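PDB 3CE2: putative peptidase, which is a putative zinc metallopeptidase of the M3B (oligopeptidase F) family that probably degrades a variety of small peptides. Local coordinates for residues Cys547-Lys551 with Leu579-Leu584; Thr468-Val473 with Tyr538-Ile543. Residue numbers count along the deposited sequence, not the author numbering.

In the fold
Both contacts hang on one helix, 536-553, inside the peptidase M3 region of this largely helical chain, and their centres lie about 16 Å apart. Contact 2 uses its beginning, residues 538-543, which meets the long helix 451-487 that precedes it in sequence; contact 1 uses residues 547-551, which meet the end of helix 575-581 further on. The loop spanned by contact 2 is thus complete before that of contact 1 begins. Helix 536-553 joins elements before and after it close to the zinc bound by His402, His406 and Glu430: the side chain of Tyr538 is about 6 Å, and that of Leu579 about 11 Å, from the side chain of Glu430.

Contact 1. Residues Cys547-Lys551 with Leu579-Leu584; sequences CFLEK and LKKSGL
A Schellman motif ends helix 575-581 within the helical M3 peptidase region, and the turn it makes is laid against one flank of helix 536-553. Residues 547-551 are regular helix, with Lys551 N hydrogen-bonded to Cys547 O at 3.1 Å; across the contact the nearest CA atoms, of Cys547 and Leu584, are 7.8 Å apart. Leu579, still helical, has an m,t side chain whose CD2 lies 4.0 Å from Phe548 CE2. Leu579 O accepts a hydrogen bond from Leu584 N at 3.1 Å, the outer bond of the motif. Ser582, just before the C-prime residue, has phi/psi -95/12. Ser582 O sits at the edge of the Phe548 ring, 3.7 Å from CE1, while Ser582 OG hydrogen-bonds back to Ile578 O, so a small polar residue fits a buried place. Gly583 (90/4) is the C-prime residue, its N hydrogen-bonded to Lys580 O at 2.7 Å; a side chain here would jam against the preceding carbonyl. The CA-to-CB bond of Leu584 (-105/108) points toward 547-551. With chi1 -95°, between wells, and chi2 53° (p), Leu584 CD2 covers one face of the Phe548 ring in a CH-pi contact, 3.8 Å from the centroid and 19° off the normal, and Leu584 CD1 touches Cys547 SG (chi1 t) at 3.5 Å. Phe548 (chi1 -88°, chi2 -50°) suits this central place because a flat ring can meet several neighbours at once, Tyr563 and Phe566 of helix 559-567 among them. Lys551 (m,t) spans the more open side, NZ 3.6 Å from Leu584 CD1 and weakly hydrogen-bonded at 3.2 Å to Gly583 O.

Contact 2. Residues Thr468-Val473 with Tyr538-Ile543; sequences TLFRQV and YATGII
Ala539 is the hollow of this interface. Its single methyl lets two helices approach until the CA atoms of Leu469 and Ala539 are only 4.5 Å apart, and the axes of the short segments 468-473 and 538-543 come within 8.2 Å, nearly antiparallel at a signed crossing angle of -153°. Residues 538-543 are regular helix, with Ile542 N hydrogen-bonded to Tyr538 O at 3.0 Å and Ile543 N to Ala539 O at 2.8 Å. Residues 468-473 are helical too, but open into a wider pi-type turn at 468-470, and Thr468 O comes 3.8 Å from Ala539 N. Leu469 (t,p) and Val473 (chi1 t), one turn apart, fill the space beside the alanine: Leu469 CD1 lies 4.0 Å and Val473 CG2 3.7 Å from Ala539 CB. The packing belongs to the helical M3 peptidase fold, where helix 451-487 meets the start of helix 536-553 near the zinc site; the side chain of Tyr538 is about 6 Å from that of the zinc ligand Glu430. Ile542 supplies the complementary bump. With chi1 t and chi2 137°, between wells, Ile542 CG2 fits between Thr468 and Leu469, 3.6 Å from Thr468 OG1 and 3.8 Å from Leu469 CB, so beta-branched bulk fills the space they border. Ile543 (m,t) reaches in from the side, CG1 4.0 Å from Leu469 CD2, and also touches Leu284 of helix 278-289. Toward the margin, Gln472 (m,m) folds its amide beside Tyr538 (chi1 m), OE1 3.5 Å from CD2 at the ring edge, while its NE2 donates a hydrogen bond back to Ser467 O.

Contact 1. Residues Cys547-Lys551 with Leu579-Leu584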
# COMPACT_ATOMS: atom_id res chain seq x y z
N CYS A 547 -10.76 13.03 -2.08
CA CYS A 547 -10.75 14.48 -1.87
C CYS A 547 -10.17 15.21 -3.06
O CYS A 547 -10.83 16.04 -3.66
CB CYS A 547 -9.94 14.82 -0.62
SG CYS A 547 -9.84 16.59 -0.25
N PHE A 548 -8.92 14.91 -3.39
CA PHE A 548 -8.28 15.48 -4.59
C PHE A 548 -9.17 15.35 -5.80
O PHE A 548 -9.37 16.30 -6.55
CB PHE A 548 -7.00 14.74 -4.86
CG PHE A 548 -5.82 15.30 -4.15
CD1 PHE A 548 -5.55 16.66 -4.22
CD2 PHE A 548 -4.96 14.48 -3.47
CE1 PHE A 548 -4.45 17.18 -3.58
CE2 PHE A 548 -3.86 14.99 -2.84
CZ PHE A 548 -3.61 16.33 -2.88
N LEU A 549 -9.71 14.16 -5.99
CA LEU A 549 -10.55 13.90 -7.16
C LEU A 549 -11.83 14.75 -7.20
O LEU A 549 -12.18 15.32 -8.24
CB LEU A 549 -10.87 12.40 -7.26
CG LEU A 549 -11.74 12.03 -8.45
CD1 LEU A 549 -11.10 12.51 -9.76
CD2 LEU A 549 -12.01 10.54 -8.47
N GLU A 550 -12.52 14.83 -6.07
CA GLU A 550 -13.76 15.59 -5.99
C GLU A 550 -13.53 17.07 -6.34
O GLU A 550 -14.27 17.65 -7.14
CB GLU A 550 -14.37 15.45 -4.60
CG GLU A 550 -15.67 16.23 -4.37
CD GLU A 550 -16.90 15.54 -4.96
OE1 GLU A 550 -16.75 14.58 -5.76
OE2 GLU A 550 -18.02 15.96 -4.62
N LYS A 551 -12.49 17.66 -5.77
CA LYS A 551 -12.12 19.03 -6.10
C LYS A 551 -11.86 19.18 -7.59
O LYS A 551 -12.26 20.17 -8.20
CB LYS A 551 -10.89 19.46 -5.31
CG LYS A 551 -11.11 19.57 -3.82
CD LYS A 551 -9.84 20.01 -3.05
CE LYS A 551 -10.24 20.51 -1.66
NZ LYS A 551 -9.23 20.26 -0.60
N LEU A 579 0.81 17.00 2.02
CA LEU A 579 -0.58 17.11 1.71
C LEU A 579 -1.09 18.51 2.03
O LEU A 579 -1.85 19.07 1.24
CB LEU A 579 -1.36 16.06 2.48
CG LEU A 579 -1.18 14.65 1.96
CD1 LEU A 579 -1.96 13.68 2.84
CD2 LEU A 579 -1.72 14.61 0.56
N LYS A 580 -0.70 19.07 3.18
CA LYS A 580 -1.13 20.43 3.51
C LYS A 580 -0.75 21.40 2.40
O LYS A 580 -1.60 22.13 1.89
CB LYS A 580 -0.58 20.92 4.84
CG LYS A 580 -1.61 20.99 5.94
CD LYS A 580 -1.44 22.23 6.80
CE LYS A 580 -0.49 21.96 7.95
NZ LYS A 580 -0.68 22.97 9.04
N LYS A 581 0.52 21.40 2.02
CA LYS A 581 0.99 22.24 0.94
C LYS A 581 0.06 22.12 -0.25
O LYS A 581 -0.10 23.07 -1.00
CB LYS A 581 2.40 21.85 0.51
CG LYS A 581 3.46 22.18 1.51
CD LYS A 581 4.86 22.04 0.89
CE LYS A 581 5.98 22.29 1.94
NZ LYS A 581 6.36 21.05 2.68
N SER A 582 -0.55 20.95 -0.43
CA SER A 582 -1.41 20.67 -1.59
C SER A 582 -2.91 20.89 -1.34
O SER A 582 -3.73 20.48 -2.16
CB SER A 582 -1.21 19.24 -2.05
OG SER A 582 0.12 19.01 -2.45
N GLY A 583 -3.25 21.53 -0.22
CA GLY A 583 -4.64 21.89 0.10
C GLY A 583 -5.45 20.85 0.86
O GLY A 583 -6.64 21.05 1.08
N LEU A 584 -4.83 19.74 1.26
CA LEU A 584 -5.50 18.74 2.08
C LEU A 584 -4.99 18.82 3.50
O LEU A 584 -3.87 18.44 3.77
CB LEU A 584 -5.24 17.33 1.55
CG LEU A 584 -6.34 16.83 0.62
CD1 LEU A 584 -6.57 17.85 -0.49
CD2 LEU A 584 -6.00 15.47 0.05

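Contact 2. Residues Thr468-Val473 with Tyr538-Ile543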
# COMPACT_ATOMS: atom_id res chain seq x y z
N THR A 468 -12.14 -0.58 1.31
CA THR A 468 -10.86 -0.00 1.63
C THR A 468 -10.94 1.17 2.61
O THR A 468 -9.96 1.50 3.26
CB THR A 468 -9.92 0.27 0.40
OG1 THR A 468 -9.57 1.65 0.33
CG2 THR A 468 -10.52 -0.22 -0.89
N LEU A 469 -12.12 1.77 2.76
CA LEU A 469 -12.23 2.84 3.73
C LEU A 469 -12.87 2.38 5.05
O LEU A 469 -12.20 2.35 6.08
CB LEU A 469 -12.96 4.04 3.14
CG LEU A 469 -13.52 5.10 4.08
CD1 LEU A 469 -12.60 5.37 5.24
CD2 LEU A 469 -13.79 6.39 3.34
N PHE A 470 -14.14 2.02 5.01
CA PHE A 470 -14.87 1.66 6.24
C PHE A 470 -14.34 0.41 6.93
O PHE A 470 -14.05 0.43 8.14
CB PHE A 470 -16.38 1.55 5.97
CG PHE A 470 -17.03 2.88 5.78
CD1 PHE A 470 -17.58 3.55 6.86
CD2 PHE A 470 -17.02 3.49 4.54
CE1 PHE A 470 -18.15 4.81 6.70
CE2 PHE A 470 -17.60 4.74 4.38
CZ PHE A 470 -18.15 5.40 5.46
N ARG A 471 -14.22 -0.67 6.17
CA ARG A 471 -13.74 -1.91 6.74
C ARG A 471 -12.36 -1.75 7.34
O ARG A 471 -12.09 -2.30 8.39
CB ARG A 471 -13.78 -3.07 5.74
CG ARG A 471 -13.44 -4.38 6.42
CD ARG A 471 -14.29 -5.54 5.97
NE ARG A 471 -13.69 -6.36 4.90
CZ ARG A 471 -13.00 -7.48 5.10
NH1 ARG A 471 -12.51 -8.16 4.06
NH2 ARG A 471 -12.79 -7.94 6.34
N GLN A 472 -11.49 -0.97 6.70
CA GLN A 472 -10.14 -0.75 7.27
C GLN A 472 -10.18 0.07 8.55
O GLN A 472 -9.38 -0.13 9.46
CB GLN A 472 -9.22 -0.08 6.26
CG GLN A 472 -9.21 -0.82 4.93
CD GLN A 472 -8.79 -2.27 5.09
OE1 GLN A 472 -7.80 -2.56 5.76
NE2 GLN A 472 -9.53 -3.18 4.49
N VAL A 473 -11.14 0.99 8.65
CA VAL A 473 -11.20 1.84 9.82
C VAL A 473 -11.76 1.01 10.99
O VAL A 473 -11.35 1.15 12.16
CB VAL A 473 -12.04 3.09 9.52
CG1 VAL A 473 -12.33 3.85 10.80
CG2 VAL A 473 -11.33 3.98 8.51
N TYR A 538 -4.56 2.76 4.58
CA TYR A 538 -5.35 2.43 3.38
C TYR A 538 -6.48 3.42 3.25
O TYR A 538 -6.77 3.93 2.17
CB TYR A 538 -5.93 1.02 3.44
CG TYR A 538 -4.90 -0.09 3.35
CD1 TYR A 538 -3.65 0.13 2.79
CD2 TYR A 538 -5.19 -1.37 3.82
CE1 TYR A 538 -2.70 -0.90 2.70
CE2 TYR A 538 -4.27 -2.40 3.73
CZ TYR A 538 -3.03 -2.16 3.18
OH TYR A 538 -2.12 -3.19 3.10
N ALA A 539 -7.11 3.68 4.38
CA ALA A 539 -8.21 4.61 4.50
C ALA A 539 -7.82 6.07 4.24
O ALA A 539 -8.47 6.78 3.47
CB ALA A 539 -8.80 4.47 5.88
N THR A 540 -6.76 6.53 4.89
CA THR A 540 -6.29 7.88 4.65
C THR A 540 -5.94 8.05 3.17
O THR A 540 -6.36 8.99 2.53
CB THR A 540 -5.10 8.27 5.56
OG1 THR A 540 -4.08 7.27 5.45
CG2 THR A 540 -5.52 8.32 7.01
N GLY A 541 -5.19 7.11 2.61
CA GLY A 541 -4.94 7.11 1.17
C GLY A 541 -6.21 7.28 0.34
O GLY A 541 -6.29 8.19 -0.50
N ILE A 542 -7.22 6.45 0.56
CA ILE A 542 -8.43 6.61 -0.24
C ILE A 542 -9.17 7.93 0.03
O ILE A 542 -9.69 8.58 -0.90
CB ILE A 542 -9.38 5.38 -0.20
CG1 ILE A 542 -10.52 5.58 -1.20
CG2 ILE A 542 -9.94 5.14 1.17
CD1 ILE A 542 -10.85 4.33 -2.00
N ILE A 543 -9.18 8.36 1.29
CA ILE A 543 -9.77 9.65 1.62
C ILE A 543 -9.05 10.75 0.83
O ILE A 543 -9.68 11.57 0.16
CB ILE A 543 -9.76 9.90 3.13
CG1 ILE A 543 -10.86 9.07 3.77
CG2 ILE A 543 -9.97 11.35 3.46
CD1 ILE A 543 -10.67 8.86 5.25